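Local coordinates for protein putative fimbrium tip subunit Fim1F (PDB 3R4R) that is a putative component of the fimbrium tip, part of the filamentous surface appendages that mediate cell adhesion and biofilm formation, at residues V103-N108 against L142-K147. Residues are numbered along the deposited sequence; the frame is centred on the assembly and turned at random.
Sequences VANANN and LVKIGK. With EDO (1,2-ethanediol), chain I.
A104 and K144 form the last hydrogen-bonded pair where strand 96-104 ends against the start of strand 144-152, an antiparallel pairing in the N-terminal half of this transthyretin-like fimbrial protein. The A104 N-H gives a nearly straight bond (173°) to K144 O at 2.7 Å, while the return bond, from K144 N to A104 O, is longer at 3.2 Å. A104 O also receives the CA-H of V143. One residue on, N105 leaves the strand with a left-handed backbone. With CG anti to the carbonyl carbon (chi1 -66°), the amide is carried toward L142, and N105 ND2 bonds to L142 O at 2.7 Å. That oxygen lies close to the N105 amide plane, yet the donor stands above the L142 carbonyl plane. K144 NZ reaches L142 O from the opposite face of that carbonyl, at 2.8 Å, so two donors clamp one buried oxygen. The ammonium also bonds to Q167 OE1 and E41 O, and the N105 amide reaches T43 O and Q45 N, tying in the chain ahead of strand 46-52. On the face opposite A104 and K144, V103 CG1 packs on I145 CG2 (4.0 Å), the two side chains lying side by side, and on V143 CG1; just beyond the strand end, A106 CB meets V143 CG2 at 4.2 Å. An alanine in place of N105 would probably leave L142 O with one of its two donors, K144 NZ, and T43 O and Q45 N without their amide partner. The chemistry thus implies a strand end closed by side-chain polar bonds, with the buried lysine charge probably stabilised by the oxygens gathered around it.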
loop_
_atom_site.group_PDB
_atom_site.type_symbol
_atom_site.label_atom_id
_atom_site.label_comp_id
_atom_site.label_asym_id
_atom_site.label_seq_id
_atom_site.Cartn_x
_atom_site.Cartn_y
_atom_site.Cartn_z
ATOM N N VAL A 103 -9.887 -2.927 -2.257
ATOM C CA VAL A 103 -8.569 -2.999 -2.901
ATOM C C VAL A 103 -8.524 -1.835 -3.892
ATOM O O VAL A 103 -9.289 -1.830 -4.857
ATOM C CB VAL A 103 -8.186 -4.350 -3.553
ATOM C CG1 VAL A 103 -6.763 -4.291 -4.138
ATOM C CG2 VAL A 103 -8.311 -5.498 -2.562
ATOM N N ALA A 104 -7.688 -0.820 -3.622
ATOM C CA ALA A 104 -7.613 0.365 -4.471
ATOM C C ALA A 104 -6.432 0.301 -5.444
ATOM O O ALA A 104 -5.362 -0.167 -5.076
ATOM C CB ALA A 104 -7.497 1.610 -3.607
ATOM N N ASN A 105 -6.660 0.785 -6.688
ATOM C CA ASN A 105 -5.735 0.993 -7.824
ATOM C C ASN A 105 -5.119 -0.296 -8.361
ATOM O O ASN A 105 -4.022 -0.246 -8.931
ATOM C CB ASN A 105 -4.590 1.941 -7.432
ATOM C CG ASN A 105 -5.028 3.346 -7.131
ATOM O OD1 ASN A 105 -5.975 3.883 -7.707
ATOM N ND2 ASN A 105 -4.262 4.011 -6.341
ATOM N N ALA A 106 -5.878 -1.416 -8.328
ATOM C CA ALA A 106 -5.423 -2.737 -8.831
ATOM C C ALA A 106 -6.351 -3.279 -9.944
ATOM O O ALA A 106 -6.049 -4.314 -10.535
ATOM C CB ALA A 106 -5.354 -3.724 -7.687
ATOM N N ASN A 107 -7.439 -2.559 -10.269
ATOM C CA ASN A 107 -8.366 -2.956 -11.334
ATOM C C ASN A 107 -7.709 -2.925 -12.711
ATOM O O ASN A 107 -6.693 -2.273 -12.906
ATOM C CB ASN A 107 -9.633 -2.034 -11.386
ATOM C CG ASN A 107 -10.555 -2.013 -10.194
ATOM O OD1 ASN A 107 -10.373 -2.727 -9.210
ATOM N ND2 ASN A 107 -11.582 -1.170 -10.263
ATOM N N ASN A 108 -8.312 -3.653 -13.655
ATOM C CA ASN A 108 -7.990 -3.659 -15.070
ATOM C C ASN A 108 -8.860 -2.563 -15.716
ATOM O O ASN A 108 -9.586 -1.873 -14.997
ATOM C CB ASN A 108 -8.214 -5.069 -15.669
ATOM C CG ASN A 108 -7.416 -6.211 -15.097
ATOM O OD1 ASN A 108 -7.937 -7.324 -14.941
ATOM N ND2 ASN A 108 -6.146 -6.009 -14.810
ATOM N N LEU A 142 -0.783 3.821 -6.758
ATOM C CA LEU A 142 -0.250 2.962 -5.691
ATOM C C LEU A 142 -1.400 2.191 -5.039
ATOM O O LEU A 142 -2.440 2.782 -4.741
ATOM C CB LEU A 142 0.536 3.765 -4.640
ATOM C CG LEU A 142 1.861 4.407 -5.092
ATOM C CD1 LEU A 142 2.375 5.404 -4.043
ATOM C CD2 LEU A 142 2.899 3.363 -5.531
ATOM N N VAL A 143 -1.226 0.886 -4.829
ATOM C CA VAL A 143 -2.282 0.037 -4.313
ATOM C C VAL A 143 -2.416 0.263 -2.800
ATOM O O VAL A 143 -1.416 0.288 -2.063
ATOM C CB VAL A 143 -2.050 -1.475 -4.659
ATOM C CG1 VAL A 143 -3.082 -2.379 -3.993
ATOM C CG2 VAL A 143 -2.053 -1.697 -6.173
ATOM N N LYS A 144 -3.692 0.416 -2.361
ATOM C CA LYS A 144 -4.111 0.568 -0.963
ATOM C C LYS A 144 -5.154 -0.497 -0.641
ATOM O O LYS A 144 -5.905 -0.903 -1.530
ATOM C CB LYS A 144 -4.648 1.978 -0.658
ATOM C CG LYS A 144 -3.699 3.143 -0.952
ATOM C CD LYS A 144 -4.281 4.014 -2.063
ATOM C CE LYS A 144 -3.467 5.262 -2.373
ATOM N NZ LYS A 144 -2.149 4.961 -3.002
ATOM N N ILE A 145 -5.174 -1.000 0.600
ATOM C CA ILE A 145 -6.139 -2.040 0.983
ATOM C C ILE A 145 -6.686 -1.732 2.406
ATOM O O ILE A 145 -5.982 -1.184 3.236
ATOM C CB ILE A 145 -5.540 -3.497 0.897
ATOM C CG1 ILE A 145 -4.347 -3.698 1.880
ATOM C CG2 ILE A 145 -5.146 -3.899 -0.549
ATOM C CD1 ILE A 145 -3.900 -5.144 2.020
ATOM N N GLY A 146 -7.939 -2.093 2.651
ATOM C CA GLY A 146 -8.587 -1.893 3.943
ATOM C C GLY A 146 -9.744 -2.838 4.174
ATOM O O GLY A 146 -10.318 -3.346 3.216
ATOM N N LYS A 147 -10.108 -3.072 5.450
ATOM C CA LYS A 147 -11.242 -3.942 5.816
ATOM C C LYS A 147 -11.994 -3.384 7.045
ATOM O O LYS A 147 -11.365 -2.952 8.014
ATOM C CB LYS A 147 -10.783 -5.387 6.093
ATOM C CG LYS A 147 -11.919 -6.415 6.063
ATOM C CD LYS A 147 -11.471 -7.872 6.312
ATOM C CE LYS A 147 -11.187 -8.271 7.753
ATOM N NZ LYS A 147 -10.084 -7.499 8.394
HETATM C C1 EDO I . -7.969 -9.954 9.652
HETATM O O1 EDO I . -8.024 -9.375 8.346
HETATM C C2 EDO I . -9.209 -10.813 9.888
HETATM O O2 EDO I . -9.151 -11.374 11.207
#